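PDB 3KEY: protein STN1 from Saccharomyces cerevisiae, which regulates telomere length and protects chromosome ends, limiting telomerase loading through its interaction with CDC13, with two winged helix-turn-helix regions in the C-terminal part seen here. Local coordinates for residues F96-K101 / S119-K124; N9-L14 / L90-L95; E141-T146 / K155-D160. All coordinates share one frame; numbering follows the deposited sequence.

Interaction 1: residues F96-K101 / S119-K124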
loop_
_atom_site.group_PDB
_atom_site.type_symbol
_atom_site.label_atom_id
_atom_site.label_comp_id
_atom_site.label_asym_id
_atom_site.label_seq_id
_atom_site.Cartn_x
_atom_site.Cartn_y
_atom_site.Cartn_z
ATOM N N PHE A 96 -2.438 -0.378 8.243
ATOM C CA PHE A 96 -1.303 -1.231 8.551
ATOM C C PHE A 96 -1.399 -1.771 9.973
ATOM O O PHE A 96 -1.088 -2.935 10.214
ATOM C CB PHE A 96 0.008 -0.470 8.355
ATOM C CG PHE A 96 0.714 -0.823 7.085
ATOM C CD1 PHE A 96 1.601 -1.895 7.046
ATOM C CD2 PHE A 96 0.456 -0.118 5.912
ATOM C CE1 PHE A 96 2.226 -2.268 5.859
ATOM C CE2 PHE A 96 1.071 -0.480 4.712
ATOM C CZ PHE A 96 1.961 -1.558 4.685
ATOM N N GLU A 97 -1.814 -0.929 10.916
ATOM C CA GLU A 97 -1.960 -1.378 12.295
ATOM C C GLU A 97 -3.006 -2.485 12.321
ATOM O O GLU A 97 -2.782 -3.552 12.896
ATOM C CB GLU A 97 -2.399 -0.226 13.201
ATOM C CG GLU A 97 -1.252 0.475 13.917
ATOM C CD GLU A 97 -1.723 1.612 14.813
ATOM O OE1 GLU A 97 -2.704 1.417 15.571
ATOM O OE2 GLU A 97 -1.102 2.698 14.761
ATOM N N TYR A 98 -4.147 -2.226 11.680
ATOM C CA TYR A 98 -5.227 -3.204 11.611
ATOM C C TYR A 98 -4.739 -4.560 11.056
ATOM O O TYR A 98 -5.008 -5.614 11.641
ATOM C CB TYR A 98 -6.352 -2.640 10.743
ATOM C CG TYR A 98 -7.544 -3.553 10.560
ATOM C CD1 TYR A 98 -7.526 -4.584 9.616
ATOM C CD2 TYR A 98 -8.707 -3.366 11.312
ATOM C CE1 TYR A 98 -8.641 -5.405 9.422
ATOM C CE2 TYR A 98 -9.827 -4.176 11.130
ATOM C CZ TYR A 98 -9.791 -5.190 10.183
ATOM O OH TYR A 98 -10.909 -5.972 9.982
ATOM N N ALA A 99 -4.029 -4.531 9.930
ATOM C CA ALA A 99 -3.520 -5.760 9.326
ATOM C C ALA A 99 -2.527 -6.481 10.250
ATOM O O ALA A 99 -2.612 -7.693 10.430
ATOM C CB ALA A 99 -2.861 -5.448 7.984
ATOM N N GLU A 100 -1.587 -5.736 10.827
ATOM C CA GLU A 100 -0.598 -6.326 11.735
ATOM C C GLU A 100 -1.268 -7.054 12.909
ATOM O O GLU A 100 -0.866 -8.161 13.273
ATOM C CB GLU A 100 0.325 -5.246 12.294
ATOM C CG GLU A 100 1.399 -4.762 11.344
ATOM C CD GLU A 100 1.789 -3.321 11.626
ATOM O OE1 GLU A 100 1.746 -2.916 12.810
ATOM O OE2 GLU A 100 2.140 -2.596 10.669
ATOM N N LYS A 101 -2.277 -6.423 13.501
ATOM C CA LYS A 101 -2.994 -7.020 14.625
ATOM C C LYS A 101 -3.764 -8.262 14.194
ATOM O O LYS A 101 -3.763 -9.274 14.896
ATOM C CB LYS A 101 -3.971 -6.012 15.238
ATOM C CG LYS A 101 -3.300 -4.881 16.009
ATOM C CD LYS A 101 -4.328 -3.835 16.444
ATOM C CE LYS A 101 -3.681 -2.669 17.189
ATOM N NZ LYS A 101 -4.667 -1.569 17.441
ATOM N N SER A 119 -16.179 -4.729 4.155
ATOM C CA SER A 119 -17.109 -3.901 4.929
ATOM C C SER A 119 -16.683 -3.781 6.392
ATOM O O SER A 119 -16.841 -2.722 6.995
ATOM C CB SER A 119 -18.537 -4.461 4.851
ATOM O OG SER A 119 -18.621 -5.760 5.417
ATOM N N HIS A 120 -16.140 -4.854 6.967
ATOM C CA HIS A 120 -15.694 -4.808 8.361
ATOM C C HIS A 120 -14.530 -3.832 8.516
ATOM O O HIS A 120 -14.471 -3.055 9.474
ATOM C CB HIS A 120 -15.269 -6.204 8.850
ATOM C CG HIS A 120 -16.411 -7.163 8.980
ATOM N ND1 HIS A 120 -16.265 -8.437 9.489
ATOM C CD2 HIS A 120 -17.718 -7.043 8.645
ATOM C CE1 HIS A 120 -17.429 -9.059 9.459
ATOM N NE2 HIS A 120 -18.329 -8.234 8.949
ATOM N N VAL A 121 -13.600 -3.870 7.570
ATOM C CA VAL A 121 -12.459 -2.971 7.616
ATOM C C VAL A 121 -12.920 -1.523 7.453
ATOM O O VAL A 121 -12.420 -0.631 8.137
ATOM C CB VAL A 121 -11.455 -3.282 6.499
ATOM C CG1 VAL A 121 -10.304 -2.283 6.555
ATOM C CG2 VAL A 121 -10.954 -4.714 6.629
ATOM N N GLN A 122 -13.860 -1.295 6.539
ATOM C CA GLN A 122 -14.374 0.053 6.299
ATOM C C GLN A 122 -15.079 0.615 7.534
ATOM O O GLN A 122 -14.902 1.786 7.878
ATOM C CB GLN A 122 -15.339 0.052 5.108
ATOM C CG GLN A 122 -14.740 -0.562 3.854
ATOM C CD GLN A 122 -15.702 -0.599 2.685
ATOM O OE1 GLN A 122 -16.859 -0.994 2.830
ATOM N NE2 GLN A 122 -15.221 -0.202 1.510
ATOM N N GLU A 123 -15.860 -0.232 8.200
ATOM C CA GLU A 123 -16.604 0.152 9.402
ATOM C C GLU A 123 -15.688 0.376 10.604
ATOM O O GLU A 123 -15.840 1.350 11.341
ATOM C CB GLU A 123 -17.635 -0.934 9.742
ATOM C CG GLU A 123 -18.556 -0.609 10.904
ATOM C CD GLU A 123 -19.370 0.651 10.664
ATOM O OE1 GLU A 123 -20.010 0.758 9.595
ATOM O OE2 GLU A 123 -19.371 1.531 11.546
ATOM N N LYS A 124 -14.735 -0.531 10.788
ATOM C CA LYS A 124 -13.785 -0.476 11.896
ATOM C C LYS A 124 -12.891 0.763 11.896
ATOM O O LYS A 124 -12.594 1.324 12.951
ATOM C CB LYS A 124 -12.889 -1.719 11.866
ATOM C CG LYS A 124 -11.815 -1.753 12.942
ATOM C CD LYS A 124 -12.441 -1.870 14.321
ATOM C CE LYS A 124 -11.377 -1.977 15.395
ATOM N NZ LYS A 124 -11.983 -2.236 16.724
#

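Interaction 2: residues N9-L14 / L90-L95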
loop_
_atom_site.group_PDB
_atom_site.type_symbol
_atom_site.label_atom_id
_atom_site.label_comp_id
_atom_site.label_asym_id
_atom_site.label_seq_id
_atom_site.Cartn_x
_atom_site.Cartn_y
_atom_site.Cartn_z
ATOM N N ASN A 9 5.837 0.922 -3.542
ATOM C CA ASN A 9 7.095 1.497 -3.060
ATOM C C ASN A 9 6.788 2.888 -2.477
ATOM O O ASN A 9 7.330 3.271 -1.437
ATOM C CB ASN A 9 8.124 1.624 -4.191
ATOM C CG ASN A 9 8.863 0.317 -4.462
ATOM O OD1 ASN A 9 9.225 -0.413 -3.535
ATOM N ND2 ASN A 9 9.107 0.028 -5.737
ATOM N N LEU A 10 5.920 3.639 -3.152
ATOM C CA LEU A 10 5.534 4.956 -2.661
ATOM C C LEU A 10 4.724 4.746 -1.387
ATOM O O LEU A 10 4.877 5.491 -0.419
ATOM C CB LEU A 10 4.690 5.714 -3.694
ATOM C CG LEU A 10 4.121 7.049 -3.191
ATOM C CD1 LEU A 10 5.257 7.956 -2.721
ATOM C CD2 LEU A 10 3.314 7.718 -4.289
ATOM N N MET A 11 3.867 3.726 -1.390
ATOM C CA MET A 11 3.061 3.424 -0.212
ATOM C C MET A 11 3.966 3.199 1.008
ATOM O O MET A 11 3.712 3.740 2.087
ATOM C CB MET A 11 2.193 2.179 -0.447
ATOM C CG MET A 11 1.383 1.767 0.788
ATOM S SD MET A 11 0.423 0.245 0.559
ATOM C CE MET A 11 1.752 -1.004 0.566
ATOM N N LEU A 12 5.029 2.417 0.832
ATOM C CA LEU A 12 5.953 2.137 1.932
ATOM C C LEU A 12 6.690 3.383 2.412
ATOM O O LEU A 12 7.026 3.497 3.592
ATOM C CB LEU A 12 6.971 1.064 1.521
ATOM C CG LEU A 12 6.422 -0.351 1.317
ATOM C CD1 LEU A 12 7.560 -1.276 0.915
ATOM C CD2 LEU A 12 5.762 -0.847 2.597
ATOM N N ILE A 13 6.953 4.314 1.502
ATOM C CA ILE A 13 7.636 5.547 1.874
ATOM C C ILE A 13 6.687 6.360 2.758
ATOM O O ILE A 13 7.066 6.842 3.830
ATOM C CB ILE A 13 8.017 6.361 0.618
ATOM C CG1 ILE A 13 9.075 5.592 -0.187
ATOM C CG2 ILE A 13 8.506 7.747 1.018
ATOM C CD1 ILE A 13 9.491 6.260 -1.487
ATOM N N LEU A 14 5.441 6.486 2.313
ATOM C CA LEU A 14 4.439 7.231 3.066
ATOM C C LEU A 14 4.237 6.628 4.453
ATOM O O LEU A 14 4.145 7.350 5.445
ATOM C CB LEU A 14 3.116 7.251 2.298
ATOM C CG LEU A 14 3.206 8.019 0.978
ATOM C CD1 LEU A 14 1.918 7.892 0.194
ATOM C CD2 LEU A 14 3.507 9.471 1.273
ATOM N N LEU A 90 -3.033 9.104 7.854
ATOM C CA LEU A 90 -3.620 8.276 8.910
ATOM C C LEU A 90 -4.366 7.040 8.409
ATOM O O LEU A 90 -4.335 5.992 9.052
ATOM C CB LEU A 90 -4.548 9.112 9.789
ATOM C CG LEU A 90 -3.850 10.150 10.670
ATOM C CD1 LEU A 90 -4.885 10.852 11.553
ATOM C CD2 LEU A 90 -2.798 9.464 11.527
ATOM N N PRO A 91 -5.065 7.146 7.270
ATOM C CA PRO A 91 -5.778 5.964 6.772
ATOM C C PRO A 91 -4.798 4.808 6.541
ATOM O O PRO A 91 -5.053 3.651 6.919
ATOM C CB PRO A 91 -6.379 6.457 5.460
ATOM C CG PRO A 91 -6.670 7.912 5.759
ATOM C CD PRO A 91 -5.419 8.350 6.493
ATOM N N LEU A 92 -3.674 5.146 5.911
ATOM C CA LEU A 92 -2.631 4.183 5.583
ATOM C C LEU A 92 -2.029 3.540 6.825
ATOM O O LEU A 92 -1.900 2.311 6.916
ATOM C CB LEU A 92 -1.522 4.870 4.778
ATOM C CG LEU A 92 -0.342 3.991 4.355
ATOM C CD1 LEU A 92 -0.855 2.790 3.571
ATOM C CD2 LEU A 92 0.633 4.807 3.514
ATOM N N LYS A 93 -1.650 4.378 7.780
ATOM C CA LYS A 93 -1.058 3.885 9.008
ATOM C C LYS A 93 -2.048 3.088 9.858
ATOM O O LYS A 93 -1.658 2.121 10.515
ATOM C CB LYS A 93 -0.465 5.053 9.789
ATOM C CG LYS A 93 0.604 5.756 8.985
ATOM C CD LYS A 93 1.261 6.891 9.732
ATOM C CE LYS A 93 2.414 7.423 8.906
ATOM N NZ LYS A 93 3.235 8.370 9.682
ATOM N N ASN A 94 -3.322 3.485 9.847
ATOM C CA ASN A 94 -4.328 2.745 10.598
ATOM C C ASN A 94 -4.610 1.396 9.919
ATOM O O ASN A 94 -4.906 0.408 10.593
ATOM C CB ASN A 94 -5.636 3.534 10.712
ATOM C CG ASN A 94 -5.510 4.743 11.620
ATOM O OD1 ASN A 94 -4.738 4.737 12.576
ATOM N ND2 ASN A 94 -6.283 5.781 11.331
ATOM N N LEU A 95 -4.538 1.360 8.590
ATOM C CA LEU A 95 -4.777 0.120 7.848
ATOM C C LEU A 95 -3.668 -0.878 8.155
ATOM O O LEU A 95 -3.919 -2.070 8.320
ATOM C CB LEU A 95 -4.829 0.387 6.339
ATOM C CG LEU A 95 -6.143 0.987 5.841
ATOM C CD1 LEU A 95 -6.009 1.507 4.410
ATOM C CD2 LEU A 95 -7.225 -0.079 5.941
#

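Interaction 3: residues E141-T146 / K155-D160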
loop_
_atom_site.group_PDB
_atom_site.type_symbol
_atom_site.label_atom_id
_atom_site.label_comp_id
_atom_site.label_asym_id
_atom_site.label_seq_id
_atom_site.Cartn_x
_atom_site.Cartn_y
_atom_site.Cartn_z
ATOM N N GLU A 141 2.229 -6.674 2.217
ATOM C CA GLU A 141 3.392 -6.052 2.842
ATOM C C GLU A 141 3.591 -6.508 4.294
ATOM O O GLU A 141 4.713 -6.797 4.713
ATOM C CB GLU A 141 3.273 -4.530 2.807
ATOM C CG GLU A 141 4.198 -3.876 1.818
ATOM C CD GLU A 141 5.602 -4.470 1.861
ATOM O OE1 GLU A 141 6.272 -4.434 2.929
ATOM O OE2 GLU A 141 6.031 -4.980 0.817
ATOM N N CYS A 142 2.511 -6.552 5.065
ATOM C CA CYS A 142 2.611 -6.995 6.451
ATOM C C CYS A 142 3.038 -8.458 6.519
ATOM O O CYS A 142 3.900 -8.820 7.315
ATOM C CB CYS A 142 1.277 -6.816 7.169
ATOM S SG CYS A 142 0.832 -5.095 7.394
ATOM N N LEU A 143 2.439 -9.298 5.680
ATOM C CA LEU A 143 2.782 -10.717 5.676
ATOM C C LEU A 143 4.238 -10.913 5.276
ATOM O O LEU A 143 4.931 -11.773 5.823
ATOM C CB LEU A 143 1.840 -11.490 4.739
ATOM C CG LEU A 143 0.432 -11.671 5.330
ATOM C CD1 LEU A 143 -0.566 -12.136 4.277
ATOM C CD2 LEU A 143 0.514 -12.684 6.478
ATOM N N LYS A 144 4.703 -10.100 4.334
ATOM C CA LYS A 144 6.087 -10.167 3.872
ATOM C C LYS A 144 7.009 -9.869 5.066
ATOM O O LYS A 144 7.991 -10.578 5.305
ATOM C CB LYS A 144 6.290 -9.143 2.749
ATOM C CG LYS A 144 7.648 -9.146 2.065
ATOM C CD LYS A 144 7.626 -8.205 0.839
ATOM C CE LYS A 144 9.007 -8.080 0.187
ATOM N NZ LYS A 144 9.005 -7.277 -1.082
ATOM N N ARG A 145 6.671 -8.833 5.831
ATOM C CA ARG A 145 7.467 -8.463 7.003
ATOM C C ARG A 145 7.379 -9.512 8.104
ATOM O O ARG A 145 8.371 -9.806 8.766
ATOM C CB ARG A 145 7.001 -7.123 7.576
ATOM C CG ARG A 145 7.183 -5.958 6.637
ATOM C CD ARG A 145 6.638 -4.675 7.246
ATOM N NE ARG A 145 6.964 -3.518 6.422
ATOM C CZ ARG A 145 6.714 -2.263 6.768
ATOM N NH1 ARG A 145 6.127 -1.998 7.928
ATOM N NH2 ARG A 145 7.069 -1.273 5.961
ATOM N N THR A 146 6.186 -10.066 8.301
ATOM C CA THR A 146 5.975 -11.072 9.334
ATOM C C THR A 146 6.824 -12.318 9.082
ATOM O O THR A 146 7.448 -12.853 10.008
ATOM C CB THR A 146 4.487 -11.470 9.431
ATOM O OG1 THR A 146 3.717 -10.326 9.820
ATOM C CG2 THR A 146 4.287 -12.576 10.466
ATOM N N LYS A 155 5.789 -19.925 7.853
ATOM C CA LYS A 155 6.565 -20.543 6.780
ATOM C C LYS A 155 6.200 -19.972 5.399
ATOM O O LYS A 155 7.079 -19.603 4.622
ATOM C CB LYS A 155 6.338 -22.055 6.787
ATOM C CG LYS A 155 7.195 -22.828 5.794
ATOM C CD LYS A 155 6.896 -24.321 5.874
ATOM C CE LYS A 155 7.714 -25.125 4.873
ATOM N NZ LYS A 155 7.269 -26.551 4.850
ATOM N N ASN A 156 4.902 -19.915 5.101
ATOM C CA ASN A 156 4.394 -19.381 3.822
ATOM C C ASN A 156 3.028 -18.720 4.004
ATOM O O ASN A 156 2.347 -18.940 5.010
ATOM C CB ASN A 156 4.231 -20.496 2.777
ATOM C CG ASN A 156 5.552 -20.957 2.195
ATOM O OD1 ASN A 156 6.306 -20.162 1.629
ATOM N ND2 ASN A 156 5.838 -22.252 2.324
ATOM N N TRP A 157 2.629 -17.922 3.017
ATOM C CA TRP A 157 1.333 -17.248 3.049
ATOM C C TRP A 157 0.813 -16.995 1.639
ATOM O O TRP A 157 1.590 -16.905 0.696
ATOM C CB TRP A 157 1.419 -15.901 3.791
ATOM C CG TRP A 157 2.352 -14.898 3.165
ATOM C CD1 TRP A 157 3.662 -14.679 3.495
ATOM C CD2 TRP A 157 2.056 -14.008 2.078
ATOM N NE1 TRP A 157 4.199 -13.709 2.679
ATOM C CE2 TRP A 157 3.239 -13.280 1.804
ATOM C CE3 TRP A 157 0.908 -13.756 1.311
ATOM C CZ2 TRP A 157 3.307 -12.313 0.783
ATOM C CZ3 TRP A 157 0.973 -12.797 0.296
ATOM C CH2 TRP A 157 2.170 -12.087 0.044
ATOM N N TRP A 158 -0.505 -16.892 1.510
ATOM C CA TRP A 158 -1.151 -16.605 0.232
ATOM C C TRP A 158 -2.401 -15.782 0.538
ATOM O O TRP A 158 -2.971 -15.885 1.627
ATOM C CB TRP A 158 -1.605 -17.888 -0.476
ATOM C CG TRP A 158 -0.521 -18.873 -0.794
ATOM C CD1 TRP A 158 0.104 -19.051 -1.999
ATOM C CD2 TRP A 158 0.033 -19.847 0.096
ATOM N NE1 TRP A 158 1.011 -20.087 -1.914
ATOM C CE2 TRP A 158 0.988 -20.593 -0.638
ATOM C CE3 TRP A 158 -0.183 -20.165 1.446
ATOM C CZ2 TRP A 158 1.724 -21.641 -0.070
ATOM C CZ3 TRP A 158 0.549 -21.210 2.015
ATOM C CH2 TRP A 158 1.494 -21.937 1.252
ATOM N N ILE A 159 -2.821 -14.973 -0.426
ATOM C CA ILE A 159 -4.029 -14.187 -0.273
ATOM C C ILE A 159 -4.929 -14.461 -1.474
ATOM O O ILE A 159 -4.505 -14.290 -2.618
ATOM C CB ILE A 159 -3.733 -12.673 -0.203
ATOM C CG1 ILE A 159 -2.897 -12.363 1.043
ATOM C CG2 ILE A 159 -5.050 -11.881 -0.187
ATOM C CD1 ILE A 159 -2.597 -10.875 1.222
ATOM N N ASP A 160 -6.154 -14.912 -1.206
ATOM C CA ASP A 160 -7.140 -15.181 -2.256
ATOM C C ASP A 160 -8.232 -14.123 -2.212
ATOM O O ASP A 160 -8.454 -13.489 -1.181
ATOM C CB ASP A 160 -7.819 -16.540 -2.055
ATOM C CG ASP A 160 -6.965 -17.699 -2.514
ATOM O OD1 ASP A 160 -5.931 -17.463 -3.166
ATOM O OD2 ASP A 160 -7.339 -18.852 -2.229
#

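Interaction 1: residues F96-K101 / S119-K124
Tyr98 reaches from helix 90-108 across to Val121 and Lys124 on helix 118-125, and its ring carries nearly the whole contact. With CG anti to the backbone N (chi1 179°), the phenol is sent straight out from its helix, and the two partners meet different parts of it. Val121 presents one methyl to the hydroxyl end: CG2 lies 3.6 Å from Tyr98 OH and 3.7 Å from Tyr98 CE1, an oblique approach. Lys124 comes instead to the edge of the ring, near its plane, where its CG sits 3.6 Å from Tyr98 CE2. Here the lysine offers only the first carbons of its chain. A bend at chi2 (66°) turns the rest, with the ammonium group, away from the tyrosine, so the touch is an aliphatic one. His120 adds little more than its backbone beside the hydroxyl, its imidazole leading away.

One aromatic ring thus bridges two helices whose local axes stay 11.8 Å apart and cross at 125°, and 167 Å² is buried between the segments, both sides summed. Elsewhere on helix 90-108, Phe96 and Ala99 pack on helix 132-149. The contact joins the first two helices of the second winged helix-turn-helix region, where helix 118-125 is followed by helix 132-149 in the three-helix arrangement characteristic of this fold.

Interaction 2: residues N9-L14 / L90-L95
Leu92 points from helix 90-108 into the side of helix 6-16 and spreads its two methyls over Met11 and Leu14. The apolar contacts come first. CD1 of Leu92 lies 3.7 Å from Met11 CG and also nears the sulfur, with SD of Met11 4.1 Å from Leu92 CD1. The other methyl, CD2, turns to Leu14 and sits 3.7 Å from Leu14 CB. The leucine can serve both because its CG stands anti to the backbone N (chi1 180°), which carries the fork out toward the opposing helix.

The backbone of helix 6-16 takes part as well. Leu92 CD2 rests 3.6 Å from Met11 O, a van der Waals contact against a carbonyl oxygen. The extended chain of Lys93 reaches the same helix, its CE 3.9 Å from Leu14 O. Its polar end is engaged just beyond, where NZ hydrogen-bonds to the carbonyl oxygens of Leu17 and Met19.

An alanine in place of Leu92 would remove both methyls and would probably leave a gap between Met11 and Leu14, with the methionine side chain freer to shift.

Beyond this pair of segments, Leu14 also packs on Leu71 of helix 56-73 and Met11 on Glu141 of helix 132-149. The local axes cross at close to a right angle (92°). This is a buried helix-helix interface between domains, tying the first winged helix-turn-helix region to the opening helix of the second.

Interaction 3: residues E141-T146 / K155-D160
Trp157 adopts the less common first torsion that sets CG between its backbone N and carbonyl carbon (chi1 62°), laying the indole against helix 132-149, while Leu143, with CG anti to its carbonyl carbon, brings CB and CD1 to that ring. This is helix-on-sheet packing in the second winged helix-turn-helix region: strand 154-161 follows helix 132-149 and runs back almost antiparallel to it, at 176° between the local axes, along one edge of a three-stranded antiparallel sheet.

Trp157 and Ile159, alternate residues of the strand, both face the helix. Leu143 CD1 extends past the pyrrole part of the indole to lie 3.7 Å from Trp157 CE3, and it also meets Ile159 CD1 at 3.9 Å. One leucine therefore spans both strand residues. Leu143 also touches Leu178 of the central strand 173-180 and Ile103 of helix 90-108. At Lys155 and Asn156, a classic beta bulge opposite Glu179 interrupts the regular pairing.

The indole is met over one face by a CH-pi contact: Leu143 CB stands 3.6 Å from the centroid of the five-membered ring of Trp157, only 6° off the ring normal.

Helix 90-108 takes part in both interaction 1 and interaction 2, and helix 132-149, the helical side of interaction 3, lies against it through Phe96 and Cys142. Interaction 2 is the buried one, its centre about 6 Å from the centre of the chain, and it joins the two winged helix-turn-helix regions by aliphatic and methionine packing. Interactions 1 and 3 have their centres about 13 and 14 Å from that point, are partly buried and stay within the second region. Each of these relies on an aromatic side chain: a tyrosine touched obliquely and at its edge between helices, a tryptophan met over its face between helix and strand. Leu12 against Glu141 brings interactions 2 and 3 together.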